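Local coordinates for protein kinase A regulatory subunit, putative (Trypanosoma cruzi, PDB 6FTF), which serves as the regulatory subunit of a cAMP-independent protein kinase A and holds the nucleoside analogue 7-cyano-7-deazainosine in two cyclic nucleotide-binding domains, at residues 177-186 and 253-263; 156-166 and 201-209. All coordinates share one frame; numbering follows the deposited sequence. Where two conformers were deposited one is given.

Interaction 1 of 2, residues 177-186 and 253-263; sequences LADALSSEEF and HVITAKLNRRH
Lys258 and Ser182 face each other as a hydrogen-bonded pair in the antiparallel sheet formed by strands 181-186 and 254-260, part of the jelly-roll-like beta barrel of the second cyclic nucleotide-binding domain. The lysine side chain, in the conformer described, shows how a strand neighbour is read atom by atom. Its CB lies 3.6 Å from Ser182 O, with Ser182 OG a little farther off. With CG anti to the backbone N (chi1 -179°), the extended chain stands off that face of the sheet, across the strand direction, and brings CD and CE beside Glu184 OE2. At the tip NZ closes a salt bridge of 2.8 Å to Glu184 OE2, met from above the carboxylate plane; Trp201 adds a cation-pi contact. At the next hydrogen-bonded pair, Glu184 O is gripped twice, by Thr256 N and Thr256 OG1, which arrive from opposite faces of its carbonyl plane. Leu259, from the other face, packs CD1 3.5 Å from Ala180 CB. Near Asn260 and His263, a water joins Ala180 O, Asn260 N and His263 ND1. At the exposed end, His253 NE2, in the conformer described, donates to Glu185 OE1 over 2.8 Å, with the oxygen almost in the imidazole plane.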
loop_
_atom_site.group_PDB
_atom_site.type_symbol
_atom_site.label_atom_id
_atom_site.label_comp_id
_atom_site.label_asym_id
_atom_site.label_seq_id
_atom_site.Cartn_x
_atom_site.Cartn_y
_atom_site.Cartn_z
ATOM N N LEU A 177 -2.976 1.603 -5.066
ATOM C CA LEU A 177 -1.533 1.815 -5.058
ATOM C C LEU A 177 -1.211 3.300 -4.900
ATOM O O LEU A 177 -0.348 3.684 -4.102
ATOM C CB LEU A 177 -0.932 1.220 -6.333
ATOM C CG LEU A 177 0.538 1.518 -6.562
ATOM C CD1 LEU A 177 1.429 0.991 -5.454
ATOM C CD2 LEU A 177 0.955 0.948 -7.890
ATOM N N ALA A 178 -1.882 4.154 -5.675
ATOM C CA ALA A 178 -1.615 5.588 -5.604
ATOM C C ALA A 178 -1.772 6.118 -4.183
ATOM O O ALA A 178 -1.035 7.030 -3.766
ATOM C CB ALA A 178 -2.544 6.356 -6.541
ATOM N N ASP A 179 -2.751 5.591 -3.430
ATOM C CA ASP A 179 -2.992 6.029 -2.054
ATOM C C ASP A 179 -1.750 5.904 -1.180
ATOM O O ASP A 179 -1.638 6.603 -0.174
ATOM C CB ASP A 179 -4.096 5.166 -1.422
ATOM C CG ASP A 179 -5.503 5.517 -1.873
ATOM O OD1 ASP A 179 -5.778 6.706 -2.158
ATOM O OD2 ASP A 179 -6.348 4.589 -1.915
ATOM N N ALA A 180 -0.846 4.988 -1.508
ATOM C CA ALA A 180 0.327 4.674 -0.696
ATOM C C ALA A 180 1.619 5.245 -1.271
ATOM O O ALA A 180 2.688 5.006 -0.697
ATOM C CB ALA A 180 0.456 3.158 -0.514
ATOM N N LEU A 181 1.566 6.011 -2.361
ATOM C CA LEU A 181 2.776 6.505 -3.011
ATOM C C LEU A 181 3.101 7.929 -2.594
ATOM O O LEU A 181 2.218 8.763 -2.375
ATOM C CB LEU A 181 2.639 6.472 -4.532
ATOM C CG LEU A 181 2.530 5.095 -5.170
ATOM C CD1 LEU A 181 2.275 5.241 -6.657
ATOM C CD2 LEU A 181 3.760 4.266 -4.932
ATOM N N SER A 182 4.398 8.200 -2.521
ATOM C CA SER A 182 4.930 9.549 -2.456
ATOM C C SER A 182 6.036 9.651 -3.487
ATOM O O SER A 182 6.390 8.667 -4.126
ATOM C CB SER A 182 5.434 9.900 -1.048
ATOM O OG SER A 182 6.527 9.082 -0.686
ATOM N N SER A 183 6.537 10.851 -3.706
ATOM C CA SER A 183 7.546 11.068 -4.735
ATOM C C SER A 183 8.889 11.419 -4.104
ATOM O O SER A 183 8.950 12.067 -3.059
ATOM C CB SER A 183 7.121 12.179 -5.693
ATOM O OG SER A 183 5.950 11.786 -6.401
ATOM N N GLU A 184 9.972 11.003 -4.752
ATOM C CA GLU A 184 11.305 11.393 -4.322
ATOM C C GLU A 184 12.162 11.527 -5.562
ATOM O O GLU A 184 12.098 10.681 -6.461
ATOM C CB GLU A 184 11.906 10.368 -3.361
ATOM C CG GLU A 184 13.224 10.858 -2.792
ATOM C CD GLU A 184 13.757 10.019 -1.650
ATOM O OE1 GLU A 184 14.766 10.447 -1.041
ATOM O OE2 GLU A 184 13.201 8.941 -1.359
ATOM N N GLU A 185 12.975 12.578 -5.592
ATOM C CA GLU A 185 13.859 12.859 -6.709
ATOM C C GLU A 185 15.310 12.698 -6.272
ATOM O O GLU A 185 15.648 12.882 -5.095
ATOM C CB GLU A 185 13.627 14.267 -7.260
ATOM C CG GLU A 185 12.180 14.507 -7.644
ATOM C CD GLU A 185 11.951 15.695 -8.576
ATOM O OE1 GLU A 185 12.914 16.216 -9.184
ATOM O OE2 GLU A 185 10.774 16.100 -8.708
ATOM N N PHE A 186 16.148 12.331 -7.234
ATOM C CA PHE A 186 17.559 12.045 -7.000
ATOM C C PHE A 186 18.379 12.693 -8.098
ATOM O O PHE A 186 18.044 12.581 -9.280
ATOM C CB PHE A 186 17.820 10.540 -7.016
ATOM C CG PHE A 186 17.047 9.789 -5.952
ATOM C CD1 PHE A 186 15.773 9.304 -6.207
ATOM C CD2 PHE A 186 17.563 9.604 -4.684
ATOM C CE1 PHE A 186 15.072 8.629 -5.244
ATOM C CE2 PHE A 186 16.852 8.937 -3.717
ATOM C CZ PHE A 186 15.596 8.460 -3.996
ATOM N N HIS A 253 19.323 12.571 -13.605
ATOM C CA HIS A 253 18.295 12.962 -12.661
ATOM C C HIS A 253 17.189 11.919 -12.723
ATOM O O HIS A 253 16.847 11.426 -13.802
ATOM C CB HIS A 253 17.731 14.341 -12.987
ATOM C CG HIS A 253 16.824 14.863 -11.918
ATOM N ND1 HIS A 253 17.296 15.398 -10.736
ATOM C CD2 HIS A 253 15.475 14.877 -11.823
ATOM C CE1 HIS A 253 16.275 15.740 -9.972
ATOM N NE2 HIS A 253 15.158 15.440 -10.611
ATOM N N VAL A 254 16.670 11.544 -11.560
ATOM C CA VAL A 254 15.657 10.503 -11.456
ATOM C C VAL A 254 14.498 11.008 -10.616
ATOM O O VAL A 254 14.692 11.652 -9.581
ATOM C CB VAL A 254 16.240 9.216 -10.845
ATOM C CG1 VAL A 254 15.135 8.227 -10.446
ATOM C CG2 VAL A 254 17.217 8.571 -11.798
ATOM N N ILE A 255 13.285 10.719 -11.065
ATOM C CA ILE A 255 12.086 10.945 -10.272
ATOM C C ILE A 255 11.460 9.586 -10.026
ATOM O O ILE A 255 11.281 8.818 -10.975
ATOM C CB ILE A 255 11.093 11.872 -10.993
ATOM C CG1 ILE A 255 11.748 13.220 -11.308
ATOM C CG2 ILE A 255 9.834 12.070 -10.152
ATOM C CD1 ILE A 255 10.881 14.183 -12.106
ATOM N N THR A 256 11.130 9.300 -8.778
ATOM C CA THR A 256 10.507 8.037 -8.405
ATOM C C THR A 256 9.182 8.270 -7.696
ATOM O O THR A 256 8.961 9.303 -7.057
ATOM C CB THR A 256 11.381 7.191 -7.447
ATOM O OG1 THR A 256 11.509 7.839 -6.178
ATOM C CG2 THR A 256 12.759 6.926 -8.018
ATOM N N ALA A 257 8.318 7.262 -7.811
ATOM C CA ALA A 257 7.216 7.051 -6.888
ATOM C C ALA A 257 7.658 5.958 -5.931
ATOM O O ALA A 257 8.232 4.957 -6.358
ATOM C CB ALA A 257 5.940 6.625 -7.615
ATOM N N LYS A 258 7.393 6.153 -4.650
ATOM C CA LYS A 258 7.975 5.389 -3.554
ATOM C C LYS A 258 6.856 4.748 -2.738
ATOM O O LYS A 258 5.897 5.432 -2.350
ATOM C CB LYS A 258 8.750 6.424 -2.707
ATOM C CG LYS A 258 9.502 5.979 -1.484
ATOM C CD LYS A 258 10.256 7.169 -0.908
ATOM C CE LYS A 258 11.121 6.763 0.280
ATOM N NZ LYS A 258 11.871 7.910 0.829
ATOM N N LEU A 259 6.991 3.451 -2.456
ATOM C CA LEU A 259 6.033 2.664 -1.694
ATOM C C LEU A 259 6.729 2.008 -0.504
ATOM O O LEU A 259 7.771 1.367 -0.666
ATOM C CB LEU A 259 5.513 1.567 -2.610
ATOM C CG LEU A 259 4.536 0.592 -1.989
ATOM C CD1 LEU A 259 3.195 1.248 -1.694
ATOM C CD2 LEU A 259 4.332 -0.616 -2.888
ATOM N N ASN A 260 6.154 2.141 0.681
ATOM C CA ASN A 260 6.712 1.470 1.845
ATOM C C ASN A 260 6.332 -0.006 1.892
ATOM O O ASN A 260 5.230 -0.405 1.522
ATOM C CB ASN A 260 6.262 2.169 3.126
ATOM C CG ASN A 260 7.051 1.709 4.337
ATOM O OD1 ASN A 260 6.655 0.788 5.051
ATOM N ND2 ASN A 260 8.209 2.299 4.533
ATOM N N ARG A 261 7.254 -0.803 2.434
ATOM C CA ARG A 261 7.056 -2.239 2.561
ATOM C C ARG A 261 5.771 -2.591 3.296
ATOM O O ARG A 261 5.163 -3.608 2.990
ATOM C CB ARG A 261 8.269 -2.854 3.262
ATOM C CG ARG A 261 8.339 -4.345 3.213
ATOM C CD ARG A 261 9.653 -4.802 3.798
ATOM N NE ARG A 261 9.788 -6.242 3.752
ATOM C CZ ARG A 261 10.855 -6.895 4.219
ATOM N NH1 ARG A 261 11.869 -6.230 4.757
ATOM N NH2 ARG A 261 10.895 -8.215 4.161
ATOM N N ARG A 262 5.348 -1.771 4.258
ATOM C CA ARG A 262 4.140 -2.109 5.010
ATOM C C ARG A 262 2.890 -2.119 4.142
ATOM O O ARG A 262 1.891 -2.731 4.536
ATOM C CB ARG A 262 3.952 -1.177 6.208
ATOM C CG ARG A 262 3.707 0.274 5.874
ATOM C CD ARG A 262 4.026 1.203 7.067
ATOM N NE ARG A 262 4.037 2.644 6.745
ATOM C CZ ARG A 262 3.053 3.502 7.018
ATOM N NH1 ARG A 262 1.932 3.094 7.604
ATOM N NH2 ARG A 262 3.179 4.779 6.702
ATOM N N HIS A 263 2.927 -1.469 2.978
ATOM C CA HIS A 263 1.789 -1.411 2.073
ATOM C C HIS A 263 1.941 -2.340 0.886
ATOM O O HIS A 263 1.038 -2.410 0.045
ATOM C CB HIS A 263 1.607 0.018 1.596
ATOM C CG HIS A 263 1.319 0.967 2.705
ATOM N ND1 HIS A 263 2.070 2.091 2.937
ATOM C CD2 HIS A 263 0.383 0.921 3.691
ATOM C CE1 HIS A 263 1.597 2.720 4.000
ATOM N NE2 HIS A 263 0.580 2.020 4.482
HETATM O O HOH W 1 3.738 3.591 1.344
HETATM O O HOH W 2 5.875 6.662 0.253
#

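Interaction 2 of 2, residues 156-166 and 201-209; sequences YIQFLANVPFL and WLYIIMEGT. With EDO (1,2-ethanediol), chain B.
Tyr156 begins a contact in which the C-terminal part of helix 149-160 and the turn after it pack on strand 201-205 and the classic beta bulge where Met206 and Glu207 both face Ile255. It joins the helical region to the barrel of the second cyclic nucleotide-binding domain without a hydrogen bond across it. Tyr156 presents its ring edge to the sulfur, CE1 lying 4.2 Å from Met206 SD, a Met-aromatic contact, while its hydroxyl pairs with Ser183 OG. Gln158 NE2 donates over 2.7 Å to O1 of an ethanediol, probably from the crystallisation liquor.

Phe159, with Ile204 and Met206, forms the centre of the contact. Its CG stands anti to the backbone N (chi1 168°), which sends the ring toward the bulge. Met206 CG sits over one face, 3.8 Å from the ring centroid and 19° off the normal, a CH-pi contact; Val163 CG2 lies over the opposite face, so both faces of the ring are covered, each off centre. At the ring edge, Ile204 CG2 lies 3.8 Å from Phe159 CE2 and Ile205 O 3.6 Å from Phe159 CZ.

From Leu160 onward the shared partner is Ile204. Leu160 CD2 comes within 4.4 Å of Ile204 CD1. Asn162 ND2 binds O2 of the ethanediol, and Val163 touches the CG2 branch of Ile204. In the 3-10 segment 164-166, Ile204 CD1 meets the Phe165 ring at its edge, 4.0 Å from Phe165 CZ. Leu166 CD1 also reaches Ile204 CD1, while Leu166 CD2 lies over a face of the Phe165 ring.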
loop_
_atom_site.group_PDB
_atom_site.type_symbol
_atom_site.label_atom_id
_atom_site.label_comp_id
_atom_site.label_asym_id
_atom_site.label_seq_id
_atom_site.Cartn_x
_atom_site.Cartn_y
_atom_site.Cartn_z
ATOM N N TYR A 156 -0.662 10.413 -9.467
ATOM C CA TYR A 156 -0.109 9.160 -9.964
ATOM C C TYR A 156 -0.944 8.397 -10.984
ATOM O O TYR A 156 -0.371 7.573 -11.700
ATOM C CB TYR A 156 0.240 8.210 -8.799
ATOM C CG TYR A 156 1.227 8.831 -7.855
ATOM C CD1 TYR A 156 2.545 9.051 -8.223
ATOM C CD2 TYR A 156 0.829 9.260 -6.614
ATOM C CE1 TYR A 156 3.435 9.674 -7.356
ATOM C CE2 TYR A 156 1.705 9.876 -5.749
ATOM C CZ TYR A 156 2.998 10.091 -6.135
ATOM O OH TYR A 156 3.868 10.737 -5.274
ATOM N N ILE A 157 -2.260 8.582 -11.065
ATOM C CA ILE A 157 -3.075 7.595 -11.787
ATOM C C ILE A 157 -2.723 7.531 -13.275
ATOM O O ILE A 157 -2.646 6.440 -13.861
ATOM C CB ILE A 157 -4.581 7.783 -11.522
ATOM C CG1 ILE A 157 -5.381 6.616 -12.121
ATOM C CG2 ILE A 157 -5.103 9.093 -12.046
ATOM C CD1 ILE A 157 -4.989 5.254 -11.618
ATOM N N GLN A 158 -2.507 8.670 -13.923
ATOM C CA GLN A 158 -2.190 8.639 -15.356
ATOM C C GLN A 158 -0.858 7.935 -15.614
ATOM O O GLN A 158 -0.718 7.175 -16.583
ATOM C CB GLN A 158 -2.198 10.055 -15.926
ATOM C CG GLN A 158 -2.187 10.106 -17.457
ATOM C CD GLN A 158 -0.814 10.059 -18.082
ATOM O OE1 GLN A 158 0.197 10.368 -17.452
ATOM N NE2 GLN A 158 -0.776 9.717 -19.358
ATOM N N PHE A 159 0.126 8.165 -14.749
ATOM C CA PHE A 159 1.405 7.471 -14.851
ATOM C C PHE A 159 1.229 5.972 -14.640
ATOM O O PHE A 159 1.742 5.161 -15.417
ATOM C CB PHE A 159 2.370 8.038 -13.812
ATOM C CG PHE A 159 3.606 7.207 -13.633
ATOM C CD1 PHE A 159 4.558 7.156 -14.629
ATOM C CD2 PHE A 159 3.797 6.458 -12.500
ATOM C CE1 PHE A 159 5.697 6.384 -14.486
ATOM C CE2 PHE A 159 4.945 5.684 -12.358
ATOM C CZ PHE A 159 5.880 5.648 -13.360
ATOM N N LEU A 160 0.516 5.590 -13.585
ATOM C CA LEU A 160 0.372 4.168 -13.278
ATOM C C LEU A 160 -0.332 3.424 -14.398
ATOM O O LEU A 160 -0.055 2.236 -14.626
ATOM C CB LEU A 160 -0.372 3.963 -11.960
ATOM C CG LEU A 160 0.281 4.569 -10.713
ATOM C CD1 LEU A 160 -0.613 4.395 -9.517
ATOM C CD2 LEU A 160 1.640 3.941 -10.449
ATOM N N ALA A 161 -1.232 4.094 -15.104
ATOM C CA ALA A 161 -1.918 3.530 -16.261
ATOM C C ALA A 161 -0.984 3.251 -17.422
ATOM O O ALA A 161 -1.425 2.664 -18.421
ATOM C CB ALA A 161 -3.011 4.490 -16.725
ATOM N N ASN A 162 0.263 3.681 -17.342
ATOM C CA ASN A 162 1.228 3.465 -18.406
ATOM C C ASN A 162 2.404 2.603 -17.965
ATOM O O ASN A 162 3.362 2.443 -18.734
ATOM C CB ASN A 162 1.736 4.812 -18.927
ATOM C CG ASN A 162 0.733 5.501 -19.818
ATOM O OD1 ASN A 162 0.606 5.170 -21.003
ATOM N ND2 ASN A 162 0.004 6.458 -19.263
ATOM N N VAL A 163 2.375 2.035 -16.757
ATOM C CA VAL A 163 3.473 1.255 -16.222
ATOM C C VAL A 163 3.276 -0.226 -16.575
ATOM O O VAL A 163 2.281 -0.822 -16.130
ATOM C CB VAL A 163 3.602 1.428 -14.704
ATOM C CG1 VAL A 163 4.612 0.452 -14.129
ATOM C CG2 VAL A 163 3.990 2.868 -14.371
ATOM N N PRO A 164 4.208 -0.866 -17.298
ATOM C CA PRO A 164 3.958 -2.257 -17.734
ATOM C C PRO A 164 3.602 -3.236 -16.620
ATOM O O PRO A 164 2.648 -4.000 -16.790
ATOM C CB PRO A 164 5.246 -2.625 -18.480
ATOM C CG PRO A 164 5.699 -1.325 -19.052
ATOM C CD PRO A 164 5.388 -0.294 -17.979
ATOM N N PHE A 165 4.336 -3.266 -15.514
ATOM C CA PHE A 165 4.102 -4.319 -14.534
ATOM C C PHE A 165 2.797 -4.139 -13.782
ATOM O O PHE A 165 2.369 -5.071 -13.094
ATOM C CB PHE A 165 5.299 -4.494 -13.586
ATOM C CG PHE A 165 5.292 -3.610 -12.356
ATOM C CD1 PHE A 165 5.784 -2.307 -12.405
ATOM C CD2 PHE A 165 4.880 -4.101 -11.146
ATOM C CE1 PHE A 165 5.821 -1.525 -11.256
ATOM C CE2 PHE A 165 4.920 -3.324 -10.010
ATOM C CZ PHE A 165 5.392 -2.028 -10.077
ATOM N N LEU A 166 2.130 -2.994 -13.944
ATOM C CA LEU A 166 0.847 -2.740 -13.310
ATOM C C LEU A 166 -0.328 -2.931 -14.254
ATOM O O LEU A 166 -1.481 -2.684 -13.868
ATOM C CB LEU A 166 0.810 -1.322 -12.742
ATOM C CG LEU A 166 1.894 -1.015 -11.710
ATOM C CD1 LEU A 166 1.844 0.447 -11.346
ATOM C CD2 LEU A 166 1.759 -1.865 -10.473
ATOM N N TRP A 201 11.753 0.047 1.048
ATOM C CA TRP A 201 11.173 0.931 0.053
ATOM C C TRP A 201 11.243 0.340 -1.344
ATOM O O TRP A 201 12.293 -0.141 -1.779
ATOM C CB TRP A 201 11.935 2.249 0.040
ATOM C CG TRP A 201 11.845 3.015 1.322
ATOM C CD1 TRP A 201 12.833 3.194 2.252
ATOM C CD2 TRP A 201 10.706 3.735 1.796
ATOM N NE1 TRP A 201 12.371 3.997 3.278
ATOM C CE2 TRP A 201 11.069 4.340 3.019
ATOM C CE3 TRP A 201 9.418 3.944 1.298
ATOM C CZ2 TRP A 201 10.176 5.118 3.761
ATOM C CZ3 TRP A 201 8.532 4.720 2.039
ATOM C CH2 TRP A 201 8.924 5.307 3.245
ATOM N N LEU A 202 10.129 0.423 -2.055
ATOM C CA LEU A 202 10.042 0.048 -3.455
ATOM C C LEU A 202 9.849 1.325 -4.257
ATOM O O LEU A 202 9.056 2.193 -3.877
ATOM C CB LEU A 202 8.887 -0.932 -3.684
ATOM C CG LEU A 202 8.678 -1.502 -5.085
ATOM C CD1 LEU A 202 7.999 -2.873 -5.020
ATOM C CD2 LEU A 202 7.851 -0.561 -5.934
ATOM N N TYR A 203 10.585 1.452 -5.348
ATOM C CA TYR A 203 10.575 2.651 -6.172
ATOM C C TYR A 203 10.135 2.283 -7.578
ATOM O O TYR A 203 10.628 1.303 -8.149
ATOM C CB TYR A 203 11.978 3.268 -6.238
ATOM C CG TYR A 203 12.530 3.710 -4.906
ATOM C CD1 TYR A 203 13.206 2.825 -4.098
ATOM C CD2 TYR A 203 12.365 5.005 -4.456
ATOM C CE1 TYR A 203 13.701 3.220 -2.876
ATOM C CE2 TYR A 203 12.852 5.404 -3.236
ATOM C CZ TYR A 203 13.514 4.512 -2.455
ATOM O OH TYR A 203 14.015 4.907 -1.215
ATOM N N ILE A 204 9.226 3.068 -8.141
ATOM C CA ILE A 204 8.867 2.967 -9.547
ATOM C C ILE A 204 9.453 4.189 -10.222
ATOM O O ILE A 204 9.238 5.318 -9.766
ATOM C CB ILE A 204 7.348 2.902 -9.748
ATOM C CG1 ILE A 204 6.721 1.806 -8.876
ATOM C CG2 ILE A 204 7.049 2.699 -11.215
ATOM C CD1 ILE A 204 5.199 1.785 -8.912
ATOM N N ILE A 205 10.230 3.974 -11.265
ATOM C CA ILE A 205 10.915 5.079 -11.923
ATOM C C ILE A 205 9.935 5.839 -12.810
ATOM O O ILE A 205 9.435 5.311 -13.807
ATOM C CB ILE A 205 12.129 4.584 -12.715
ATOM C CG1 ILE A 205 13.074 3.819 -11.784
ATOM C CG2 ILE A 205 12.839 5.769 -13.372
ATOM C CD1 ILE A 205 14.203 3.125 -12.499
ATOM N N MET A 206 9.696 7.107 -12.478
ATOM C CA MET A 206 8.853 7.971 -13.292
ATOM C C MET A 206 9.643 8.666 -14.385
ATOM O O MET A 206 9.092 8.951 -15.458
ATOM C CB MET A 206 8.139 9.013 -12.421
ATOM C CG MET A 206 7.228 8.393 -11.377
ATOM S SD MET A 206 6.358 9.578 -10.336
ATOM C CE MET A 206 5.104 10.177 -11.469
ATOM N N GLU A 207 10.915 8.952 -14.142
ATOM C CA GLU A 207 11.788 9.533 -15.144
ATOM C C GLU A 207 13.222 9.204 -14.769
ATOM O O GLU A 207 13.571 9.208 -13.589
ATOM C CB GLU A 207 11.621 11.052 -15.155
ATOM C CG GLU A 207 12.384 11.798 -16.208
ATOM C CD GLU A 207 12.291 13.296 -15.977
ATOM O OE1 GLU A 207 11.163 13.802 -15.794
ATOM O OE2 GLU A 207 13.348 13.959 -15.942
ATOM N N GLY A 208 14.050 8.959 -15.774
ATOM C CA GLY A 208 15.483 8.796 -15.589
ATOM C C GLY A 208 15.944 7.353 -15.640
ATOM O O GLY A 208 15.178 6.428 -15.925
ATOM N N THR A 209 17.236 7.181 -15.362
ATOM C CA THR A 209 17.896 5.884 -15.414
ATOM C C THR A 209 18.721 5.660 -14.156
ATOM O O THR A 209 19.219 6.601 -13.541
ATOM C CB THR A 209 18.786 5.829 -16.667
ATOM O OG1 THR A 209 17.949 6.035 -17.819
ATOM C CG2 THR A 209 19.511 4.518 -16.826
HETATM C C1 EDO B . -4.099 8.262 -20.528
HETATM O O1 EDO B . -3.170 9.352 -20.651
HETATM C C2 EDO B . -3.391 6.976 -20.103
HETATM O O2 EDO B . -2.298 6.717 -20.978
#

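In the fold
Both contacts converge on one antiparallel sheet, in which strands 254-260 and 201-205 are neighbours: interaction 1 adds an edge strand, 181-186, whereas interaction 2 seats the end of helix 149-160 and its following turn. The bulge connects them through a backbone bond between Ile255 and Met206, and Tyr156 of interaction 2 also packs on Leu181 and Ala257 of interaction 1. Their chemistry follows their place. Interaction 1 is partly buried, built on backbone bonds, with one salt bridge and a His-carboxylate bond, and leucines at its inner end; interaction 2 is a buried meeting of aromatic, aliphatic and sulfur groups. Here the strand pair rests mainly on directed bonds, the helix-on-sheet contact on apolar fit.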